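PDB 6V98: cysteine hydrolase, which is a type VI secretion effector that probably acts as a cysteine hydrolase, delivered by Vibrio cholerae into competing bacteria, where it probably damages the cell envelope. Local coordinates for residues N3-D14 against R112-F123. Residues are numbered along the deposited sequence; the frame is centred on the assembly and turned at random.
Sequences NDDFLIPVVFPD and RISGVVLRGKFF
Strands 5-12 and 113-120 lie next to each other, antiparallel, in the middle of the central sheet, and Leu7 and Leu118 form a hydrogen-bonded pair: Leu7 N reaches Leu118 O at 2.9 Å, and Leu118 N returns to Leu7 O. Val11 and Ser114 repeat this nearer the other end. Between them Pro9 has no N-H to give; its O takes a weak bond from Val116 N, its ring packs on Val116 CG2, and Val116 O, which also meets the CA of Ile8, is buried without a hydrogen-bonding partner.

At the Phe6 end, the guanidinium of Arg119 lies flat over one face of the Phe6 ring, planes 7° apart and CZ 3.7 Å from the ring centroid, a cation-pi stack. Bends at chi2 and chi3 (-64° and -63°) fold the arginine over Phe6, its partner on the facing strand in a non-hydrogen-bonded pair. Its edge meanwhile grips the incoming chain: NH2 gives a fairly straight bond to Asp4 O (2.9 Å) and NE a more bent one to Asp5 O (3.0 Å), each donor standing above the carbonyl plane. These bonds should fix the guanidinium's rotation over the ring.

Strand 44-50 flanks 5-12 and strand 188-193 flanks 113-120, within a fold assigned to the papain-like CA peptidase clan. Where 113-120 gives way to helix 123-134, Asp5 OD2 accepts from Phe122 N at 2.9 Å through its anti lone pair and from Phe123 N at 2.8 Å from above the carboxylate plane, while Gly52 N holds OD1. The Phe122 ring then tucks against Asp5 CB and Leu7 CB. At the far end Pro13 CG sits over the Arg112 guanidinium, and Arg112 NE makes a salt bridge to Asp14 OD2 (3.2 Å); two waters also link Arg112 with Asp14.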
ATOM      1  N   ASN A   3      -9.196 -11.709  15.708  1.00 41.24           N
ATOM      2  CA  ASN A   3      -9.604 -11.221  14.394  1.00 36.89           C
ATOM      3  C   ASN A   3      -8.383 -11.039  13.506  1.00 33.99           C
ATOM      4  O   ASN A   3      -7.378 -10.466  13.936  1.00 38.12           O
ATOM      5  CB  ASN A   3     -10.356  -9.897  14.539  1.00 39.96           C
ATOM      6  CG  ASN A   3     -11.003  -9.433  13.242  1.00 36.31           C
ATOM      7  OD1 ASN A   3     -11.599 -10.226  12.509  1.00 37.49           O
ATOM      8  ND2 ASN A   3     -10.876  -8.138  12.947  1.00 33.14           N
ATOM      9  N   ASP A   4      -8.469 -11.539  12.269  1.00 32.64           N
ATOM     10  CA  ASP A   4      -7.366 -11.424  11.318  1.00 30.04           C
ATOM     11  C   ASP A   4      -6.983  -9.963  11.091  1.00 28.39           C
ATOM     12  O   ASP A   4      -7.824  -9.065  11.093  1.00 28.48           O
ATOM     13  CB  ASP A   4      -7.748 -12.050   9.975  1.00 30.37           C
ATOM     14  CG  ASP A   4      -7.422 -13.532   9.898  1.00 35.18           C
ATOM     15  OD1 ASP A   4      -6.692 -14.027  10.773  1.00 34.01           O
ATOM     16  OD2 ASP A   4      -7.902 -14.195   8.962  1.00 37.73           O
ATOM     17  N   ASP A   5      -5.687  -9.734  10.872  1.00 26.25           N
ATOM     18  CA  ASP A   5      -5.216  -8.420  10.483  1.00 22.95           C
ATOM     19  C   ASP A   5      -5.631  -8.120   9.045  1.00 25.92           C
ATOM     20  O   ASP A   5      -6.137  -8.986   8.320  1.00 24.82           O
ATOM     21  CB  ASP A   5      -3.699  -8.341  10.633  1.00 24.61           C
ATOM     22  CG  ASP A   5      -3.242  -8.708  12.033  1.00 31.70           C
ATOM     23  OD1 ASP A   5      -3.800  -8.150  13.012  1.00 29.15           O
ATOM     24  OD2 ASP A   5      -2.341  -9.558  12.159  1.00 30.39           O
ATOM     25  N   PHE A   6      -5.392  -6.876   8.632  1.00 24.92           N
ATOM     26  CA  PHE A   6      -5.722  -6.399   7.298  1.00 24.15           C
ATOM     27  C   PHE A   6      -4.464  -5.869   6.630  1.00 22.64           C
ATOM     28  O   PHE A   6      -3.686  -5.138   7.252  1.00 25.23           O
ATOM     29  CB  PHE A   6      -6.752  -5.252   7.316  1.00 24.83           C
ATOM     30  CG  PHE A   6      -8.054  -5.576   8.010  1.00 24.96           C
ATOM     31  CD1 PHE A   6      -8.126  -5.628   9.390  1.00 27.21           C
ATOM     32  CD2 PHE A   6      -9.218  -5.763   7.273  1.00 30.25           C
ATOM     33  CE1 PHE A   6      -9.348  -5.892  10.033  1.00 29.26           C
ATOM     34  CE2 PHE A   6     -10.440  -6.032   7.904  1.00 27.86           C
ATOM     35  CZ  PHE A   6     -10.496  -6.099   9.281  1.00 31.79           C
ATOM     36  N   LEU A   7      -4.274  -6.239   5.367  1.00 19.11           N
ATOM     37  CA  LEU A   7      -3.280  -5.615   4.495  1.00 23.21           C
ATOM     38  C   LEU A   7      -4.016  -5.147   3.246  1.00 22.82           C
ATOM     39  O   LEU A   7      -4.642  -5.957   2.550  1.00 27.18           O
ATOM     40  CB  LEU A   7      -2.140  -6.582   4.136  1.00 20.16           C
ATOM     41  CG  LEU A   7      -0.880  -5.900   3.587  1.00 25.86           C
ATOM     42  CD1 LEU A   7      -0.140  -5.188   4.726  1.00 23.68           C
ATOM     43  CD2 LEU A   7       0.048  -6.904   2.891  1.00 26.71           C
ATOM     44  N   ILE A   8      -3.971  -3.844   2.985  1.00 21.38           N
ATOM     45  CA  ILE A   8      -4.732  -3.244   1.895  1.00 19.36           C
ATOM     46  C   ILE A   8      -3.756  -2.562   0.949  1.00 18.10           C
ATOM     47  O   ILE A   8      -3.455  -1.368   1.124  1.00 22.35           O
ATOM     48  CB  ILE A   8      -5.782  -2.251   2.422  1.00 22.60           C
ATOM     49  CG1 ILE A   8      -6.643  -2.919   3.493  1.00 23.25           C
ATOM     50  CG2 ILE A   8      -6.645  -1.724   1.282  1.00 22.93           C
ATOM     51  CD1 ILE A   8      -7.685  -1.990   4.087  1.00 24.63           C
ATOM     52  N   PRO A   9      -3.206  -3.286  -0.023  1.00 20.19           N
ATOM     53  CA  PRO A   9      -2.512  -2.627  -1.130  1.00 19.32           C
ATOM     54  C   PRO A   9      -3.452  -1.626  -1.773  1.00 22.33           C
ATOM     55  O   PRO A   9      -4.618  -1.932  -2.031  1.00 23.51           O
ATOM     56  CB  PRO A   9      -2.176  -3.787  -2.081  1.00 22.39           C
ATOM     57  CG  PRO A   9      -2.162  -5.028  -1.192  1.00 22.11           C
ATOM     58  CD  PRO A   9      -3.246  -4.751  -0.171  1.00 26.38           C
ATOM     59  N   VAL A  10      -2.952  -0.416  -2.014  1.00 21.70           N
ATOM     60  CA  VAL A  10      -3.741   0.633  -2.657  1.00 20.46           C
ATOM     61  C   VAL A  10      -2.954   1.154  -3.851  1.00 22.61           C
ATOM     62  O   VAL A  10      -1.749   1.392  -3.745  1.00 26.63           O
ATOM     63  CB  VAL A  10      -4.104   1.765  -1.671  1.00 22.38           C
ATOM     64  CG1 VAL A  10      -5.063   1.225  -0.591  1.00 26.49           C
ATOM     65  CG2 VAL A  10      -2.864   2.357  -1.016  1.00 24.27           C
ATOM     66  N   VAL A  11      -3.626   1.299  -4.991  1.00 20.62           N
ATOM     67  CA  VAL A  11      -3.042   1.884  -6.188  1.00 18.85           C
ATOM     68  C   VAL A  11      -3.857   3.115  -6.558  1.00 22.73           C
ATOM     69  O   VAL A  11      -5.085   3.128  -6.414  1.00 20.67           O
ATOM     70  CB  VAL A  11      -3.001   0.870  -7.353  1.00 24.98           C
ATOM     71  CG1 VAL A  11      -2.554   1.539  -8.646  1.00 27.49           C
ATOM     72  CG2 VAL A  11      -2.058  -0.300  -7.002  1.00 21.76           C
ATOM     73  N   PHE A  12      -3.164   4.156  -7.005  1.00 23.35           N
ATOM     74  CA  PHE A  12      -3.777   5.397  -7.467  1.00 24.52           C
ATOM     75  C   PHE A  12      -3.626   5.386  -8.977  1.00 26.00           C
ATOM     76  O   PHE A  12      -2.610   5.854  -9.504  1.00 25.86           O
ATOM     77  CB  PHE A  12      -3.074   6.609  -6.846  1.00 23.63           C
ATOM     78  CG  PHE A  12      -2.899   6.500  -5.347  1.00 26.27           C
ATOM     79  CD1 PHE A  12      -1.712   6.016  -4.805  1.00 28.39           C
ATOM     80  CD2 PHE A  12      -3.933   6.869  -4.487  1.00 31.53           C
ATOM     81  CE1 PHE A  12      -1.558   5.903  -3.430  1.00 34.28           C
ATOM     82  CE2 PHE A  12      -3.789   6.774  -3.119  1.00 30.25           C
ATOM     83  CZ  PHE A  12      -2.596   6.285  -2.585  1.00 29.01           C
ATOM     84  N   PRO A  13      -4.589   4.836  -9.721  1.00 26.61           N
ATOM     85  CA  PRO A  13      -4.348   4.587 -11.152  1.00 31.13           C
ATOM     86  C   PRO A  13      -4.222   5.846 -11.980  1.00 29.51           C
ATOM     87  O   PRO A  13      -3.691   5.779 -13.095  1.00 31.12           O
ATOM     88  CB  PRO A  13      -5.573   3.769 -11.589  1.00 32.12           C
ATOM     89  CG  PRO A  13      -6.393   3.545 -10.358  1.00 34.81           C
ATOM     90  CD  PRO A  13      -5.979   4.543  -9.341  1.00 23.41           C
ATOM     91  N   ASP A  14      -4.707   6.984 -11.489  1.00 27.43           N
ATOM     92  CA  ASP A  14      -4.664   8.230 -12.240  1.00 30.51           C
ATOM     93  C   ASP A  14      -3.505   9.126 -11.823  1.00 29.71           C
ATOM     94  O   ASP A  14      -3.421  10.270 -12.283  1.00 27.91           O
ATOM     95  CB  ASP A  14      -5.989   8.963 -12.088  1.00 32.76           C
ATOM     96  CG  ASP A  14      -7.147   8.150 -12.617  1.00 36.25           C
ATOM     97  OD1 ASP A  14      -6.989   7.531 -13.693  1.00 31.88           O
ATOM     98  OD2 ASP A  14      -8.199   8.117 -11.955  1.00 35.35           O
ATOM     99  N   ARG A 112      -8.505   8.709  -7.227  1.00 26.29           N
ATOM    100  CA  ARG A 112      -9.216   7.521  -6.773  1.00 22.31           C
ATOM    101  C   ARG A 112      -8.232   6.417  -6.406  1.00 25.49           C
ATOM    102  O   ARG A 112      -7.064   6.427  -6.804  1.00 25.76           O
ATOM    103  CB  ARG A 112     -10.187   7.008  -7.847  1.00 23.41           C
ATOM    104  CG  ARG A 112      -9.519   6.303  -9.034  1.00 26.49           C
ATOM    105  CD  ARG A 112     -10.508   6.027 -10.163  1.00 30.58           C
ATOM    106  NE  ARG A 112      -9.866   5.500 -11.375  1.00 30.75           N
ATOM    107  CZ  ARG A 112      -9.778   4.205 -11.677  1.00 38.00           C
ATOM    108  NH1 ARG A 112     -10.274   3.283 -10.854  1.00 36.83           N
ATOM    109  NH2 ARG A 112      -9.197   3.823 -12.806  1.00 36.70           N
ATOM    110  N   ILE A 113      -8.733   5.443  -5.648  1.00 25.63           N
ATOM    111  CA  ILE A 113      -7.944   4.310  -5.181  1.00 22.46           C
ATOM    112  C   ILE A 113      -8.556   3.037  -5.739  1.00 24.59           C
ATOM    113  O   ILE A 113      -9.781   2.877  -5.724  1.00 25.51           O
ATOM    114  CB  ILE A 113      -7.892   4.268  -3.644  1.00 22.77           C
ATOM    115  CG1 ILE A 113      -7.124   5.482  -3.116  1.00 26.25           C
ATOM    116  CG2 ILE A 113      -7.303   2.921  -3.137  1.00 25.80           C
ATOM    117  CD1 ILE A 113      -7.071   5.587  -1.625  1.00 30.27           C
ATOM    118  N   SER A 114      -7.710   2.159  -6.275  1.00 24.23           N
ATOM    119  CA  SER A 114      -8.047   0.762  -6.526  1.00 24.15           C
ATOM    120  C   SER A 114      -7.253  -0.086  -5.545  1.00 20.27           C
ATOM    121  O   SER A 114      -6.034   0.049  -5.478  1.00 21.56           O
ATOM    122  CB  SER A 114      -7.698   0.355  -7.963  1.00 29.31           C
ATOM    123  OG  SER A 114      -8.423   1.102  -8.924  1.00 30.92           O
ATOM    124  N   GLY A 115      -7.930  -0.961  -4.783  1.00 22.47           N
ATOM    125  CA  GLY A 115      -7.242  -1.754  -3.784  1.00 24.49           C
ATOM    126  C   GLY A 115      -7.754  -3.182  -3.721  1.00 21.96           C
ATOM    127  O   GLY A 115      -8.723  -3.552  -4.387  1.00 26.86           O
ATOM    128  N   VAL A 116      -7.055  -3.988  -2.927  1.00 20.38           N
ATOM    129  CA  VAL A 116      -7.530  -5.303  -2.514  1.00 23.24           C
ATOM    130  C   VAL A 116      -7.422  -5.372  -1.002  1.00 24.63           C
ATOM    131  O   VAL A 116      -6.582  -4.702  -0.393  1.00 22.60           O
ATOM    132  CB  VAL A 116      -6.740  -6.468  -3.165  1.00 24.05           C
ATOM    133  CG1 VAL A 116      -6.973  -6.482  -4.664  1.00 23.33           C
ATOM    134  CG2 VAL A 116      -5.232  -6.375  -2.826  1.00 22.44           C
ATOM    135  N   VAL A 117      -8.262  -6.204  -0.393  1.00 23.09           N
ATOM    136  CA  VAL A 117      -8.275  -6.365   1.054  1.00 23.12           C
ATOM    137  C   VAL A 117      -7.834  -7.785   1.365  1.00 27.00           C
ATOM    138  O   VAL A 117      -8.533  -8.750   1.034  1.00 24.60           O
ATOM    139  CB  VAL A 117      -9.655  -6.064   1.649  1.00 27.15           C
ATOM    140  CG1 VAL A 117      -9.611  -6.207   3.147  1.00 26.41           C
ATOM    141  CG2 VAL A 117     -10.113  -4.649   1.243  1.00 26.84           C
ATOM    142  N   LEU A 118      -6.681  -7.916   2.014  1.00 22.59           N
ATOM    143  CA  LEU A 118      -6.087  -9.204   2.334  1.00 21.32           C
ATOM    144  C   LEU A 118      -6.141  -9.411   3.836  1.00 24.21           C
ATOM    145  O   LEU A 118      -6.027  -8.457   4.605  1.00 27.82           O
ATOM    146  CB  LEU A 118      -4.627  -9.263   1.870  1.00 23.35           C
ATOM    147  CG  LEU A 118      -4.338  -8.765   0.462  1.00 26.53           C
ATOM    148  CD1 LEU A 118      -2.855  -8.776   0.215  1.00 23.86           C
ATOM    149  CD2 LEU A 118      -5.091  -9.615  -0.562  1.00 28.52           C
ATOM    150  N   ARG A 119      -6.290 -10.665   4.252  1.00 20.33           N
ATOM    151  CA  ARG A 119      -6.473 -10.979   5.663  1.00 25.88           C
ATOM    152  C   ARG A 119      -5.526 -12.084   6.110  1.00 22.12           C
ATOM    153  O   ARG A 119      -5.278 -13.043   5.375  1.00 25.00           O
ATOM    154  CB  ARG A 119      -7.925 -11.409   5.949  1.00 26.99           C
ATOM    155  CG  ARG A 119      -8.978 -10.367   5.571  1.00 24.56           C
ATOM    156  CD  ARG A 119      -8.861  -9.077   6.380  1.00 24.92           C
ATOM    157  NE  ARG A 119      -9.076  -9.260   7.817  1.00 26.84           N
ATOM    158  CZ  ARG A 119     -10.272  -9.420   8.385  1.00 31.79           C
ATOM    159  NH1 ARG A 119     -11.370  -9.439   7.644  1.00 29.52           N
ATOM    160  NH2 ARG A 119     -10.372  -9.565   9.698  1.00 29.65           N
ATOM    161  N   GLY A 120      -5.061 -11.978   7.346  1.00 23.75           N
ATOM    162  CA  GLY A 120      -4.231 -13.010   7.931  1.00 28.29           C
ATOM    163  C   GLY A 120      -3.696 -12.526   9.260  1.00 29.60           C
ATOM    164  O   GLY A 120      -3.989 -11.413   9.705  1.00 29.21           O
ATOM    165  N   LYS A 121      -2.908 -13.391   9.901  1.00 27.37           N
ATOM    166  CA  LYS A 121      -2.250 -13.038  11.158  1.00 29.92           C
ATOM    167  C   LYS A 121      -0.827 -12.624  10.815  1.00 31.57           C
ATOM    168  O   LYS A 121       0.040 -13.477  10.613  1.00 33.99           O
ATOM    169  CB  LYS A 121      -2.275 -14.200  12.146  1.00 29.24           C
ATOM    170  CG  LYS A 121      -3.679 -14.626  12.564  1.00 40.52           C
ATOM    171  CD  LYS A 121      -4.355 -13.527  13.376  1.00 47.33           C
ATOM    172  CE  LYS A 121      -5.767 -13.903  13.798  1.00 48.56           C
ATOM    173  NZ  LYS A 121      -6.146 -15.298  13.458  1.00 54.09           N
ATOM    174  N   PHE A 122      -0.580 -11.311  10.735  1.00 26.95           N
ATOM    175  CA  PHE A 122       0.737 -10.878  10.290  1.00 24.28           C
ATOM    176  C   PHE A 122       1.123  -9.466  10.712  1.00 24.42           C
ATOM    177  O   PHE A 122       2.126  -8.948  10.216  1.00 25.99           O
ATOM    178  CB  PHE A 122       0.832 -10.977   8.761  1.00 23.18           C
ATOM    179  CG  PHE A 122      -0.325 -10.360   8.044  1.00 27.21           C
ATOM    180  CD1 PHE A 122      -0.593  -9.000   8.162  1.00 28.18           C
ATOM    181  CD2 PHE A 122      -1.148 -11.130   7.251  1.00 24.40           C
ATOM    182  CE1 PHE A 122      -1.676  -8.428   7.518  1.00 25.77           C
ATOM    183  CE2 PHE A 122      -2.234 -10.558   6.598  1.00 24.97           C
ATOM    184  CZ  PHE A 122      -2.488  -9.206   6.723  1.00 24.50           C
ATOM    185  N   PHE A 123       0.354  -8.825  11.603  1.00 23.20           N
ATOM    186  CA  PHE A 123       0.598  -7.408  11.862  1.00 23.95           C
ATOM    187  C   PHE A 123       2.034  -7.149  12.311  1.00 28.98           C
ATOM    188  O   PHE A 123       2.711  -6.273  11.761  1.00 27.31           O
ATOM    189  CB  PHE A 123      -0.379  -6.853  12.898  1.00 27.45           C
ATOM    190  CG  PHE A 123      -0.143  -5.397  13.199  1.00 26.32           C
ATOM    191  CD1 PHE A 123      -0.749  -4.408  12.434  1.00 22.82           C
ATOM    192  CD2 PHE A 123       0.718  -5.016  14.213  1.00 27.10           C
ATOM    193  CE1 PHE A 123      -0.518  -3.064  12.696  1.00 24.87           C
ATOM    194  CE2 PHE A 123       0.952  -3.676  14.474  1.00 32.02           C
ATOM    195  CZ  PHE A 123       0.334  -2.705  13.714  1.00 28.86           C
TER
HETATM  196  O   HOH W   1      -7.266 -15.479   6.681  1.00 41.26           O
HETATM  197  O   HOH W   2      -5.731   7.659  -8.752  1.00 28.01           O
HETATM  198  O   HOH W   3      -8.859   9.751  -9.881  1.00 30.03           O